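Local atomic coordinates of versicolorin reductase (Brucella melitensis, PDB entry 4NIM), a protein that probably catalyses NAD(P)(H)-dependent oxidation or reduction of an alcohol or carbonyl substrate, as a member of the short-chain dehydrogenase/reductase family. Residues Ser152-Met157 against Ile256-Gln261; Ala172-Thr177 against Ser193-Trp198. One frame throughout, in Å; residues are numbered along the deposited sequence. Where two conformers were deposited one is given.

The contacts involve the last three strands of the seven-stranded parallel Rossmann-type sheet and helix 164-183, with centres about 6 Å apart. Contact 1 brings the turn that follows strand 147-153 to the end of strand 256-259; along the chain contact 2 is nested between the two segments of contact 1, and it joins helix 164-183 to strand 190-196, the strand that runs between the two of contact 1. Ser-156 of contact 1 links them directly through a probable hydrogen bond from OG to Asp-174 OD2 (2.6 Å). Backbone pairing of Val-257 with Asn-195 is a second link. Together they tie this edge of the sheet to helix 164-183, which carries the family's Tyr-X-X-X-Lys motif (Tyr-166, Lys-170).

Contact 1 of 2, residues Ser152-Met157 against Ile256-Gln261; sequences SSMSSM and IVNFDQ
In the Rossmann-type sheet of this short-chain dehydrogenase, Met-154 leaves the C-terminal end of strand 147-153 and reaches Asn-258 and Asp-260 at the end of the edge strand 256-259. The two strands are not neighbours; strand 190-196 runs between them, so the methionine spans it to make the contact. Its chain is bent at both chi2 and chi3 after setting out beside the backbone N (chi1 -70°), a fold that turns the thioether onto the Asn-258 side chain, which it crosses at about a right angle. The sulfur takes a weak hydrogen bond from the amide: Asn-258 ND2 lies 3.2 Å from Met-154 SD, with an N-H...S angle of 153°. The methyl follows, Met-154 CE standing 3.7 Å from the same ND2. Lower on the chain, Met-154 CG packs on Asp-260 CB at 3.4 Å, so the aspartate lends its methylene to this contact while its OD2 is hydrogen-bonded to Ser-262 OG.

The turn that carries Met-154 is shaped by Ser-153, whose OG accepts a nearly straight bond (163°) from Ser-155 N at 3.0 Å, closing an ST turn. The same hydroxyl has a weak hydrogen bond with Tyr-166 OH, and Met-154 O is hydrogen-bonded to Trp-264 NE1, a second tie on the turn. Backbone bonds through strand 190-196, Met-154 with Ile-196 and Val-257 with Ser-193, join the strands; to these the methionine side chain adds one weak N-H...S bond and nonpolar contact at a partly exposed surface.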
loop_
_atom_site.group_PDB
_atom_site.type_symbol
_atom_site.label_atom_id
_atom_site.label_comp_id
_atom_site.label_asym_id
_atom_site.label_seq_id
_atom_site.Cartn_x
_atom_site.Cartn_y
_atom_site.Cartn_z
ATOM N N SER A 152 -5.128 -2.795 -0.975
ATOM C CA SER A 152 -6.313 -2.574 -1.760
ATOM C C SER A 152 -7.515 -2.677 -0.808
ATOM O O SER A 152 -7.383 -2.384 0.374
ATOM C CB SER A 152 -6.401 -3.581 -2.894
ATOM O OG SER A 152 -7.492 -3.300 -3.744
ATOM N N SER A 153 -8.707 -2.964 -1.343
ATOM C CA SER A 153 -9.924 -2.846 -0.558
ATOM C C SER A 153 -10.851 -4.028 -0.728
ATOM O O SER A 153 -10.877 -4.665 -1.785
ATOM C CB SER A 153 -10.625 -1.540 -0.986
ATOM O OG SER A 153 -11.866 -1.364 -0.332
ATOM N N MET A 154 -11.728 -4.251 0.252
ATOM C CA MET A 154 -12.829 -5.209 0.087
ATOM C C MET A 154 -13.819 -4.730 -0.955
ATOM O O MET A 154 -14.662 -5.470 -1.414
ATOM C CB MET A 154 -13.576 -5.467 1.408
ATOM C CG MET A 154 -12.744 -6.249 2.397
ATOM S SD MET A 154 -12.280 -7.936 1.898
ATOM C CE MET A 154 -13.817 -8.790 1.888
ATOM N N SER A 155 -13.746 -3.442 -1.299
ATOM C CA SER A 155 -14.574 -2.849 -2.322
ATOM C C SER A 155 -14.147 -3.129 -3.770
ATOM O O SER A 155 -14.876 -2.776 -4.737
ATOM C CB SER A 155 -14.608 -1.322 -2.094
ATOM O OG SER A 155 -15.200 -0.984 -0.885
ATOM N N SER A 156 -13.033 -3.852 -3.948
ATOM C CA SER A 156 -12.400 -3.934 -5.238
ATOM C C SER A 156 -13.099 -4.835 -6.250
ATOM O O SER A 156 -12.751 -4.814 -7.423
ATOM C CB SER A 156 -10.964 -4.387 -5.049
ATOM O OG SER A 156 -10.897 -5.731 -4.696
ATOM N N MET A 157 -14.042 -5.667 -5.810
ATOM C CA MET A 157 -14.769 -6.477 -6.757
ATOM C C MET A 157 -15.938 -5.715 -7.397
ATOM O O MET A 157 -16.284 -5.971 -8.526
ATOM C CB MET A 157 -15.270 -7.762 -6.096
ATOM C CG MET A 157 -16.217 -8.525 -6.969
ATOM S SD MET A 157 -16.552 -10.158 -6.270
ATOM C CE MET A 157 -14.940 -10.897 -6.236
ATOM N N ILE A 256 -4.392 -12.214 -3.758
ATOM C CA ILE A 256 -5.358 -11.178 -3.374
ATOM C C ILE A 256 -5.930 -11.676 -2.058
ATOM O O ILE A 256 -6.667 -12.652 -2.033
ATOM C CB ILE A 256 -6.494 -11.039 -4.441
ATOM C CG1 ILE A 256 -5.958 -10.633 -5.821
ATOM C CG2 ILE A 256 -7.579 -10.068 -3.946
ATOM C CD1 ILE A 256 -5.071 -9.426 -5.860
ATOM N N VAL A 257 -5.459 -11.117 -0.935
ATOM C CA VAL A 257 -5.770 -11.621 0.381
ATOM C C VAL A 257 -6.798 -10.690 1.046
ATOM O O VAL A 257 -6.491 -9.543 1.444
ATOM C CB VAL A 257 -4.488 -11.677 1.221
ATOM C CG1 VAL A 257 -4.746 -12.264 2.591
ATOM C CG2 VAL A 257 -3.387 -12.443 0.452
ATOM N N ASN A 258 -7.998 -11.180 1.189
ATOM C CA ASN A 258 -9.078 -10.403 1.816
ATOM C C ASN A 258 -8.865 -10.338 3.306
ATOM O O ASN A 258 -8.657 -11.357 3.953
ATOM C CB ASN A 258 -10.416 -11.013 1.529
ATOM C CG ASN A 258 -10.754 -10.997 0.064
ATOM O OD1 ASN A 258 -10.592 -12.008 -0.652
ATOM N ND2 ASN A 258 -11.094 -9.858 -0.422
ATOM N N PHE A 259 -8.994 -9.151 3.856
ATOM C CA PHE A 259 -8.751 -8.920 5.263
ATOM C C PHE A 259 -9.860 -8.072 5.824
ATOM O O PHE A 259 -9.770 -6.863 5.813
ATOM C CB PHE A 259 -7.411 -8.248 5.469
ATOM C CG PHE A 259 -6.931 -8.275 6.893
ATOM C CD1 PHE A 259 -7.334 -7.292 7.792
ATOM C CD2 PHE A 259 -6.128 -9.296 7.352
ATOM C CE1 PHE A 259 -6.917 -7.306 9.131
ATOM C CE2 PHE A 259 -5.679 -9.317 8.684
ATOM C CZ PHE A 259 -6.113 -8.343 9.577
ATOM N N ASP A 260 -10.863 -8.711 6.404
ATOM C CA ASP A 260 -12.073 -7.997 6.861
ATOM C C ASP A 260 -13.017 -8.997 7.507
ATOM O O ASP A 260 -12.910 -10.207 7.236
ATOM C CB ASP A 260 -12.837 -7.327 5.651
ATOM C CG ASP A 260 -13.908 -6.332 6.106
ATOM O OD1 ASP A 260 -13.697 -5.655 7.125
ATOM O OD2 ASP A 260 -14.979 -6.235 5.462
ATOM N N GLN A 261 -13.946 -8.489 8.313
ATOM C CA GLN A 261 -15.046 -9.295 8.827
ATOM C C GLN A 261 -16.263 -9.307 7.833
ATOM O O GLN A 261 -17.393 -9.022 8.175
ATOM C CB GLN A 261 -15.430 -8.855 10.212
ATOM C CG GLN A 261 -14.300 -9.217 11.181
ATOM C CD GLN A 261 -14.609 -8.957 12.622
ATOM O OE1 GLN A 261 -15.168 -7.901 12.941
ATOM N NE2 GLN A 261 -14.217 -9.908 13.528
#

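Contact 2 of 2, residues Ala172-Thr177 against Ser193-Trp198; sequences ALDTLT and SLNIGW. With EDO (1,2-ethanediol), chain B.
Asp-174 on helix 164-183 meets Asn-195 on strand 190-196, where helix segment 172-177 and strand segment 193-196 run nearly antiparallel (159°) in a beta-alpha-beta unit with strand 147-153. This is the tight part. The side chains approach from opposite directions, with carboxylate and amide planes 63° apart. One N-H of Asn-195 ND2 is shared between the carboxylate oxygens, going to the syn lone pair of Asp-174 OD2 at 3.0 Å and weakly to Asp-174 OD1 at 3.2 Å, while ND2 is also hydrogen-bonded to Ser-153 O. Ser-193 OG donates to Asn-195 OD1 (2.7 Å) from 33° out of the carbonyl plane and so restrains the rotation of the amide.

Toward Thr-177 the fit is looser. Thr-177 OG1 and Ser-193 CB are 3.8 Å apart, and a water bridges helix and strand through three side chains, hydrogen-bonded to Ser-193 OG (2.8 Å), Thr-177 OG1 (2.7 Å) and Asp-174 OD1 (2.9 Å). Thr-177 OG1 is also bonded to Asn-150 ND2. On another side of the carboxylate, ethanediol, probably from the crystallisation liquor, donates from O1 to Asp-174 OD2 at 2.6 Å.

With Ser-152 OG bonded to OD1 and Ser-156 nearby, this buried carboxylate is held by uncharged partners, a network that would probably spread its negative charge.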
loop_
_atom_site.group_PDB
_atom_site.type_symbol
_atom_site.label_atom_id
_atom_site.label_comp_id
_atom_site.label_asym_id
_atom_site.label_seq_id
_atom_site.Cartn_x
_atom_site.Cartn_y
_atom_site.Cartn_z
ATOM N N ALA A 172 -8.707 -1.837 -10.335
ATOM C CA ALA A 172 -7.562 -1.702 -11.198
ATOM C C ALA A 172 -6.285 -2.156 -10.475
ATOM O O ALA A 172 -5.421 -2.817 -11.081
ATOM C CB ALA A 172 -7.395 -0.261 -11.649
ATOM N N LEU A 173 -6.183 -1.819 -9.198
ATOM C CA LEU A 173 -5.017 -2.212 -8.424
ATOM C C LEU A 173 -4.863 -3.747 -8.295
ATOM O O LEU A 173 -3.742 -4.301 -8.395
ATOM C CB LEU A 173 -5.048 -1.522 -7.088
ATOM C CG LEU A 173 -3.829 -1.746 -6.145
ATOM C CD1 LEU A 173 -2.572 -1.157 -6.732
ATOM C CD2 LEU A 173 -4.107 -1.097 -4.837
ATOM N N ASP A 174 -5.955 -4.439 -8.025
ATOM C CA ASP A 174 -5.941 -5.906 -7.968
ATOM C C ASP A 174 -5.469 -6.484 -9.287
ATOM O O ASP A 174 -4.649 -7.399 -9.292
ATOM C CB ASP A 174 -7.304 -6.482 -7.656
ATOM C CG ASP A 174 -7.790 -6.195 -6.239
ATOM O OD1 ASP A 174 -7.143 -5.397 -5.527
ATOM O OD2 ASP A 174 -8.832 -6.836 -5.840
ATOM N N THR A 175 -6.043 -6.031 -10.410
ATOM C CA THR A 175 -5.540 -6.474 -11.685
ATOM C C THR A 175 -4.046 -6.226 -11.910
ATOM O O THR A 175 -3.287 -7.101 -12.376
ATOM C CB THR A 175 -6.352 -5.888 -12.842
ATOM O OG1 THR A 175 -7.698 -6.353 -12.705
ATOM C CG2 THR A 175 -5.765 -6.336 -14.161
ATOM N N LEU A 176 -3.618 -5.028 -11.567
ATOM C CA LEU A 176 -2.187 -4.695 -11.581
ATOM C C LEU A 176 -1.294 -5.583 -10.680
ATOM O O LEU A 176 -0.247 -6.043 -11.116
ATOM C CB LEU A 176 -2.008 -3.226 -11.231
ATOM C CG LEU A 176 -0.598 -2.687 -11.437
ATOM C CD1 LEU A 176 -0.208 -2.700 -12.897
ATOM C CD2 LEU A 176 -0.462 -1.283 -10.810
ATOM N N THR A 177 -1.787 -5.918 -9.498
ATOM C CA THR A 177 -1.075 -6.820 -8.603
ATOM C C THR A 177 -0.832 -8.124 -9.346
ATOM O O THR A 177 0.292 -8.626 -9.362
ATOM C CB THR A 177 -1.877 -7.092 -7.305
ATOM O OG1 THR A 177 -1.990 -5.867 -6.531
ATOM C CG2 THR A 177 -1.228 -8.237 -6.475
ATOM N N SER A 193 -1.393 -8.578 -2.677
ATOM C CA SER A 193 -2.348 -7.582 -2.238
ATOM C C SER A 193 -3.053 -7.958 -0.953
ATOM O O SER A 193 -3.400 -9.106 -0.752
ATOM C CB SER A 193 -3.429 -7.397 -3.354
ATOM O OG SER A 193 -4.351 -6.411 -2.930
ATOM N N LEU A 194 -3.273 -6.964 -0.108
ATOM C CA LEU A 194 -4.045 -7.144 1.093
ATOM C C LEU A 194 -5.274 -6.265 0.962
ATOM O O LEU A 194 -5.153 -5.037 0.847
ATOM C CB LEU A 194 -3.224 -6.780 2.344
ATOM C CG LEU A 194 -3.936 -7.137 3.649
ATOM C CD1 LEU A 194 -3.975 -8.643 3.855
ATOM C CD2 LEU A 194 -3.226 -6.454 4.826
ATOM N N ASN A 195 -6.454 -6.887 0.948
ATOM C CA ASN A 195 -7.667 -6.163 0.590
ATOM C C ASN A 195 -8.459 -5.914 1.861
ATOM O O ASN A 195 -9.164 -6.798 2.351
ATOM C CB ASN A 195 -8.513 -6.885 -0.455
ATOM C CG ASN A 195 -7.869 -6.880 -1.826
ATOM O OD1 ASN A 195 -6.716 -7.298 -1.969
ATOM N ND2 ASN A 195 -8.625 -6.460 -2.841
ATOM N N ILE A 196 -8.368 -4.694 2.353
ATOM C CA ILE A 196 -8.830 -4.388 3.700
ATOM C C ILE A 196 -10.195 -3.760 3.753
ATOM O O ILE A 196 -10.704 -3.147 2.787
ATOM C CB ILE A 196 -7.815 -3.502 4.486
ATOM C CG1 ILE A 196 -7.609 -2.134 3.824
ATOM C CG2 ILE A 196 -6.500 -4.221 4.658
ATOM C CD1 ILE A 196 -6.861 -1.160 4.719
ATOM N N GLY A 197 -10.842 -4.005 4.886
ATOM C CA GLY A 197 -12.064 -3.310 5.271
ATOM C C GLY A 197 -11.780 -1.884 5.713
ATOM O O GLY A 197 -10.707 -1.349 5.463
ATOM N N TRP A 198 -12.739 -1.285 6.386
ATOM C CA TRP A 198 -12.610 0.116 6.786
ATOM C C TRP A 198 -11.740 0.228 8.053
ATOM O O TRP A 198 -11.854 -0.576 8.986
ATOM C CB TRP A 198 -13.974 0.716 7.038
ATOM C CG TRP A 198 -14.819 0.811 5.825
ATOM C CD1 TRP A 198 -16.067 0.313 5.667
ATOM C CD2 TRP A 198 -14.477 1.460 4.589
ATOM N NE1 TRP A 198 -16.554 0.614 4.401
ATOM C CE2 TRP A 198 -15.588 1.308 3.714
ATOM C CE3 TRP A 198 -13.346 2.146 4.129
ATOM C CZ2 TRP A 198 -15.595 1.816 2.413
ATOM C CZ3 TRP A 198 -13.351 2.646 2.815
ATOM C CH2 TRP A 198 -14.464 2.471 1.978
HETATM C C1 EDO B . -11.047 -8.777 -7.494
HETATM O O1 EDO B . -9.735 -9.017 -6.930
HETATM C C2 EDO B . -11.094 -7.532 -8.398
HETATM O O2 EDO B . -10.468 -7.700 -9.698
HETATM O O HOH W 1 -4.286 -5.042 -5.353
#